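Local structure of 6-pyruvoyl tetrahydrobiopterin synthase (Plasmodium vivax, 3LX3) at residues S95-F107 against T110-C124. The protein belongs to the 6-pyruvoyl tetrahydropterin synthase family and assembles from six chains, with a zinc ion and 2-amino-1,5-dihydropteridine-4,6-dione bound. Sequence-based numbering, arbitrary orientation.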
loop_
_atom_site.group_PDB
_atom_site.type_symbol
_atom_site.label_atom_id
_atom_site.label_comp_id
_atom_site.label_asym_id
_atom_site.label_seq_id
_atom_site.Cartn_x
_atom_site.Cartn_y
_atom_site.Cartn_z
ATOM N N SER A 95 23.493 1.669 -27.296
ATOM C CA SER A 95 22.416 2.226 -28.097
ATOM C C SER A 95 22.858 2.479 -29.516
ATOM O O SER A 95 23.920 3.094 -29.744
ATOM C CB SER A 95 21.979 3.568 -27.523
ATOM O OG SER A 95 20.936 4.128 -28.324
ATOM N N ASP A 96 22.003 2.102 -30.455
ATOM C CA ASP A 96 22.286 2.309 -31.855
ATOM C C ASP A 96 21.753 3.636 -32.362
ATOM O O ASP A 96 21.941 3.956 -33.545
ATOM C CB ASP A 96 21.719 1.149 -32.690
ATOM C CG ASP A 96 20.206 0.965 -32.550
ATOM O OD1 ASP A 96 19.576 1.419 -31.572
ATOM O OD2 ASP A 96 19.639 0.297 -33.445
ATOM N N VAL A 97 21.131 4.430 -31.495
ATOM C CA VAL A 97 20.580 5.728 -31.891
ATOM C C VAL A 97 21.144 6.895 -31.103
ATOM O O VAL A 97 20.661 8.020 -31.213
ATOM C CB VAL A 97 19.046 5.746 -31.808
ATOM C CG1 VAL A 97 18.423 4.751 -32.770
ATOM C CG2 VAL A 97 18.549 5.473 -30.390
ATOM N N LEU A 98 22.129 6.638 -30.241
ATOM C CA LEU A 98 22.797 7.685 -29.493
ATOM C C LEU A 98 24.261 7.682 -29.850
ATOM O O LEU A 98 24.864 6.602 -30.001
ATOM C CB LEU A 98 22.687 7.496 -27.979
ATOM C CG LEU A 98 21.280 7.402 -27.425
ATOM C CD1 LEU A 98 21.343 7.054 -25.924
ATOM C CD2 LEU A 98 20.521 8.672 -27.687
ATOM N N ASN A 99 24.828 8.878 -30.026
ATOM C CA ASN A 99 26.266 9.089 -30.206
ATOM C C ASN A 99 26.837 9.532 -28.890
ATOM O O ASN A 99 26.500 10.592 -28.389
ATOM C CB ASN A 99 26.481 10.142 -31.299
ATOM C CG ASN A 99 27.915 10.396 -31.620
ATOM O OD1 ASN A 99 28.734 10.557 -30.739
ATOM N ND2 ASN A 99 28.215 10.516 -32.912
ATOM N N ILE A 100 27.644 8.694 -28.262
ATOM C CA ILE A 100 28.110 8.901 -26.885
ATOM C C ILE A 100 29.577 9.294 -26.995
ATOM O O ILE A 100 30.393 8.485 -27.448
ATOM C CB ILE A 100 27.925 7.636 -26.005
ATOM C CG1 ILE A 100 26.442 7.236 -25.964
ATOM C CG2 ILE A 100 28.534 7.889 -24.606
ATOM C CD1 ILE A 100 26.125 5.889 -25.262
ATOM N N GLN A 101 29.898 10.544 -26.674
ATOM C CA GLN A 101 31.261 11.104 -26.827
ATOM C C GLN A 101 31.847 11.364 -25.438
ATOM O O GLN A 101 31.118 11.744 -24.516
ATOM C CB GLN A 101 31.229 12.437 -27.649
ATOM C CG GLN A 101 32.626 13.124 -27.997
ATOM C CD GLN A 101 32.561 14.464 -28.825
ATOM O OE1 GLN A 101 31.539 14.789 -29.412
ATOM N NE2 GLN A 101 33.670 15.188 -28.897
ATOM N N GLU A 102 33.142 11.142 -25.265
ATOM C CA GLU A 102 33.855 11.568 -24.071
ATOM C C GLU A 102 34.457 12.927 -24.320
ATOM O O GLU A 102 35.268 13.078 -25.227
ATOM C CB GLU A 102 35.003 10.641 -23.796
ATOM C CG GLU A 102 34.624 9.262 -23.477
ATOM C CD GLU A 102 35.867 8.494 -23.163
ATOM O OE1 GLU A 102 36.661 8.316 -24.091
ATOM O OE2 GLU A 102 36.077 8.152 -21.986
ATOM N N VAL A 103 34.074 13.923 -23.554
ATOM C CA VAL A 103 34.537 15.287 -23.692
ATOM C C VAL A 103 35.041 15.716 -22.321
ATOM O O VAL A 103 34.249 15.881 -21.394
ATOM C CB VAL A 103 33.418 16.241 -24.158
ATOM C CG1 VAL A 103 33.926 17.682 -24.246
ATOM C CG2 VAL A 103 32.866 15.740 -25.516
ATOM N N ASN A 104 36.351 15.888 -22.180
ATOM C CA ASN A 104 36.947 16.192 -20.910
ATOM C C ASN A 104 36.472 15.148 -19.872
ATOM O O ASN A 104 36.671 13.965 -20.065
ATOM C CB ASN A 104 36.696 17.647 -20.521
ATOM C CG ASN A 104 37.360 18.621 -21.511
ATOM O OD1 ASN A 104 38.460 18.349 -22.015
ATOM N ND2 ASN A 104 36.657 19.700 -21.860
ATOM N N ASP A 105 35.852 15.581 -18.773
ATOM C CA ASP A 105 35.348 14.626 -17.761
ATOM C C ASP A 105 33.836 14.429 -17.845
ATOM O O ASP A 105 33.201 14.041 -16.876
ATOM C CB ASP A 105 35.766 15.086 -16.368
ATOM C CG ASP A 105 37.255 15.202 -16.243
ATOM O OD1 ASP A 105 37.954 14.318 -16.723
ATOM O OD2 ASP A 105 37.694 16.214 -15.653
ATOM N N ASN A 106 33.301 14.670 -19.030
ATOM C CA ASN A 106 31.867 14.503 -19.314
ATOM C C ASN A 106 31.600 13.485 -20.400
ATOM O O ASN A 106 32.468 13.164 -21.206
ATOM C CB ASN A 106 31.261 15.826 -19.788
ATOM C CG ASN A 106 30.897 16.754 -18.662
ATOM O OD1 ASN A 106 31.640 16.849 -17.669
ATOM N ND2 ASN A 106 29.728 17.436 -18.787
ATOM N N PHE A 107 30.360 12.986 -20.392
ATOM C CA PHE A 107 29.791 12.286 -21.551
ATOM C C PHE A 107 28.865 13.252 -22.248
ATOM O O PHE A 107 27.975 13.863 -21.605
ATOM C CB PHE A 107 28.993 11.052 -21.146
ATOM C CG PHE A 107 29.824 9.889 -20.631
ATOM C CD1 PHE A 107 30.779 9.271 -21.433
ATOM C CD2 PHE A 107 29.634 9.410 -19.344
ATOM C CE1 PHE A 107 31.516 8.202 -20.958
ATOM C CE2 PHE A 107 30.378 8.357 -18.866
ATOM C CZ PHE A 107 31.331 7.772 -19.675
ATOM N N THR A 110 24.580 12.792 -28.291
ATOM C CA THR A 110 23.897 13.430 -29.402
ATOM C C THR A 110 22.877 12.447 -29.974
ATOM O O THR A 110 23.186 11.276 -30.233
ATOM C CB THR A 110 24.839 13.875 -30.491
ATOM O OG1 THR A 110 25.858 14.725 -29.932
ATOM C CG2 THR A 110 24.083 14.648 -31.572
ATOM N N CYS A 111 21.656 12.916 -30.136
ATOM C CA CYS A 111 20.529 12.074 -30.561
ATOM C C CYS A 111 20.305 12.171 -32.080
ATOM O O CYS A 111 20.881 13.040 -32.745
ATOM C CB CYS A 111 19.271 12.500 -29.858
ATOM S SG CYS A 111 19.475 12.338 -28.035
ATOM N N GLU A 112 19.453 11.302 -32.609
ATOM C CA GLU A 112 19.086 11.273 -34.028
ATOM C C GLU A 112 18.484 12.591 -34.500
ATOM O O GLU A 112 18.623 12.967 -35.666
ATOM C CB GLU A 112 17.999 10.213 -34.309
ATOM C CG GLU A 112 18.328 8.745 -34.130
ATOM C CD GLU A 112 17.190 7.846 -34.707
ATOM O OE1 GLU A 112 17.500 7.065 -35.628
ATOM O OE2 GLU A 112 16.001 7.959 -34.286
ATOM N N ASP A 113 17.756 13.271 -33.596
ATOM C CA ASP A 113 17.106 14.548 -33.901
ATOM C C ASP A 113 18.070 15.742 -33.647
ATOM O O ASP A 113 17.647 16.915 -33.642
ATOM C CB ASP A 113 15.783 14.680 -33.128
ATOM C CG ASP A 113 15.978 14.764 -31.615
ATOM O OD1 ASP A 113 17.143 14.773 -31.166
ATOM O OD2 ASP A 113 14.955 14.804 -30.886
ATOM N N ASN A 114 19.349 15.408 -33.435
ATOM C CA ASN A 114 20.460 16.339 -33.158
ATOM C C ASN A 114 20.412 17.014 -31.791
ATOM O O ASN A 114 21.286 17.846 -31.513
ATOM C CB ASN A 114 20.694 17.335 -34.316
ATOM C CG ASN A 114 21.511 16.689 -35.442
ATOM O OD1 ASN A 114 20.980 16.343 -36.489
ATOM N ND2 ASN A 114 22.803 16.456 -35.178
ATOM N N SER A 115 19.499 16.569 -30.913
ATOM C CA SER A 115 19.475 17.035 -29.507
ATOM C C SER A 115 20.784 16.629 -28.858
ATOM O O SER A 115 21.292 15.555 -29.139
ATOM C CB SER A 115 18.342 16.403 -28.739
ATOM O OG SER A 115 17.096 16.917 -29.216
ATOM N N GLU A 116 21.300 17.470 -27.984
ATOM C CA GLU A 116 22.579 17.236 -27.309
ATOM C C GLU A 116 22.404 17.354 -25.801
ATOM O O GLU A 116 21.739 18.281 -25.286
ATOM C CB GLU A 116 23.657 18.239 -27.764
ATOM C CG GLU A 116 24.174 18.077 -29.201
ATOM C CD GLU A 116 25.305 19.084 -29.510
ATOM O OE1 GLU A 116 25.763 19.772 -28.582
ATOM O OE2 GLU A 116 25.734 19.145 -30.677
ATOM N N TYR A 117 23.065 16.431 -25.076
ATOM C CA TYR A 117 23.159 16.435 -23.620
ATOM C C TYR A 117 24.611 16.358 -23.225
ATOM O O TYR A 117 25.437 15.736 -23.939
ATOM C CB TYR A 117 22.470 15.155 -23.058
ATOM C CG TYR A 117 21.012 15.059 -23.400
ATOM C CD1 TYR A 117 20.027 15.435 -22.505
ATOM C CD2 TYR A 117 20.621 14.608 -24.640
ATOM C CE1 TYR A 117 18.699 15.358 -22.862
ATOM C CE2 TYR A 117 19.301 14.543 -24.993
ATOM C CZ TYR A 117 18.333 14.937 -24.086
ATOM O OH TYR A 117 16.998 14.882 -24.473
ATOM N N SER A 118 24.946 16.859 -22.053
ATOM C CA SER A 118 26.274 16.622 -21.507
ATOM C C SER A 118 26.179 16.499 -19.993
ATOM O O SER A 118 25.514 17.296 -19.343
ATOM C CB SER A 118 27.194 17.769 -21.863
ATOM O OG SER A 118 28.513 17.481 -21.388
ATOM N N PHE A 119 26.807 15.447 -19.462
ATOM C CA PHE A 119 26.792 15.195 -18.032
ATOM C C PHE A 119 28.182 14.809 -17.565
ATOM O O PHE A 119 28.901 14.156 -18.287
ATOM C CB PHE A 119 25.912 13.954 -17.695
ATOM C CG PHE A 119 24.540 13.894 -18.340
ATOM C CD1 PHE A 119 23.675 14.947 -18.251
ATOM C CD2 PHE A 119 24.121 12.797 -19.041
ATOM C CE1 PHE A 119 22.391 14.869 -18.840
ATOM C CE2 PHE A 119 22.812 12.783 -19.617
ATOM C CZ PHE A 119 21.998 13.776 -19.434
ATOM N N PRO A 120 28.571 15.195 -16.325
ATOM C CA PRO A 120 29.793 14.647 -15.820
ATOM C C PRO A 120 29.785 13.113 -15.869
ATOM O O PRO A 120 28.763 12.502 -15.582
ATOM C CB PRO A 120 29.812 15.100 -14.370
ATOM C CG PRO A 120 28.909 16.328 -14.337
ATOM C CD PRO A 120 27.858 15.987 -15.326
ATOM N N LYS A 121 30.900 12.505 -16.232
ATOM C CA LYS A 121 30.993 11.037 -16.306
ATOM C C LYS A 121 30.604 10.395 -14.994
ATOM O O LYS A 121 29.939 9.371 -14.981
ATOM C CB LYS A 121 32.409 10.596 -16.696
ATOM C CG LYS A 121 32.832 10.927 -18.108
ATOM C CD LYS A 121 34.305 10.566 -18.329
ATOM C CE LYS A 121 34.821 10.969 -19.673
ATOM N NZ LYS A 121 36.321 10.577 -19.736
ATOM N N ARG A 122 31.005 11.022 -13.882
ATOM C CA ARG A 122 30.742 10.468 -12.544
ATOM C C ARG A 122 29.265 10.498 -12.170
ATOM O O ARG A 122 28.853 9.780 -11.250
ATOM C CB ARG A 122 31.559 11.189 -11.482
ATOM C CG ARG A 122 31.250 12.638 -11.264
ATOM C CD ARG A 122 32.075 13.208 -10.092
ATOM N NE ARG A 122 31.780 12.445 -8.878
ATOM C CZ ARG A 122 30.820 12.724 -7.995
ATOM N NH1 ARG A 122 30.642 11.929 -6.949
ATOM N NH2 ARG A 122 30.058 13.801 -8.123
ATOM N N ASP A 123 28.464 11.287 -12.887
ATOM C CA ASP A 123 27.015 11.328 -12.646
ATOM C C ASP A 123 26.313 10.205 -13.399
ATOM O O ASP A 123 25.111 10.016 -13.242
ATOM C CB ASP A 123 26.402 12.655 -13.124
ATOM C CG ASP A 123 26.668 13.804 -12.200
ATOM O OD1 ASP A 123 27.828 13.996 -11.708
ATOM O OD2 ASP A 123 25.729 14.627 -11.969
ATOM N N CYS A 124 27.032 9.482 -14.243
ATOM C CA CYS A 124 26.447 8.465 -15.096
ATOM C C CYS A 124 26.899 7.063 -14.675
ATOM O O CYS A 124 28.043 6.895 -14.189
ATOM C CB CYS A 124 26.871 8.657 -16.541
ATOM S SG CYS A 124 26.433 10.269 -17.258
HETATM O O HOH W 1 18.294 9.403 -30.746
HETATM O O HOH W 2 22.649 9.945 -32.888
HETATM O O HOH W 3 27.866 13.209 -28.931
HETATM O O HOH W 4 37.532 12.094 -21.764
HETATM O O HOH W 5 33.177 13.174 -14.083
HETATM O O HOH W 6 37.471 11.743 -17.357
#
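The K121 side chain passes over one face of the F107 ring, the two side chains running at about a right angle to each other. Its CG sits over the centre of that face, 3.7 Å from the ring centroid, a CH-pi contact. At the ring edge C124 SG is 3.9 Å from F107 CD2. The K121 chain runs fully extended beyond CG (chi2 174°), which carries its ammonium past the ring to the type II' turn V103-N106. There K121 NZ makes a weak hydrogen bond with the N104 carbonyl. Two waters also accept from NZ; one donates to N104 O, the other to D105 OD1. The backbone fixes the base of this lysine: K121 N donates to D105 O (2.8 Å, almost straight at 179°).

F107 and F119 form an antiparallel hydrogen-bonded pair. Beside it, N106 ND2 donates to S118 OG (2.9 Å), which lies near the amide plane. The same ND2 also binds E116 O of the second subunit. At the far end N99 and T110 make another hydrogen-bonded pair, and L98 CD2 touches C111 SG (3.8 Å). Beyond the N99-T110 pair, a water bridges V97 O and E112 N.

The contact holds together a three-stranded antiparallel meander, 98-103, 106-111 and 116-120. F107 is buried, whereas the ammonium contacts of K121 are weak or pass through water. The lysine charge therefore probably adds little to the hold on the turn.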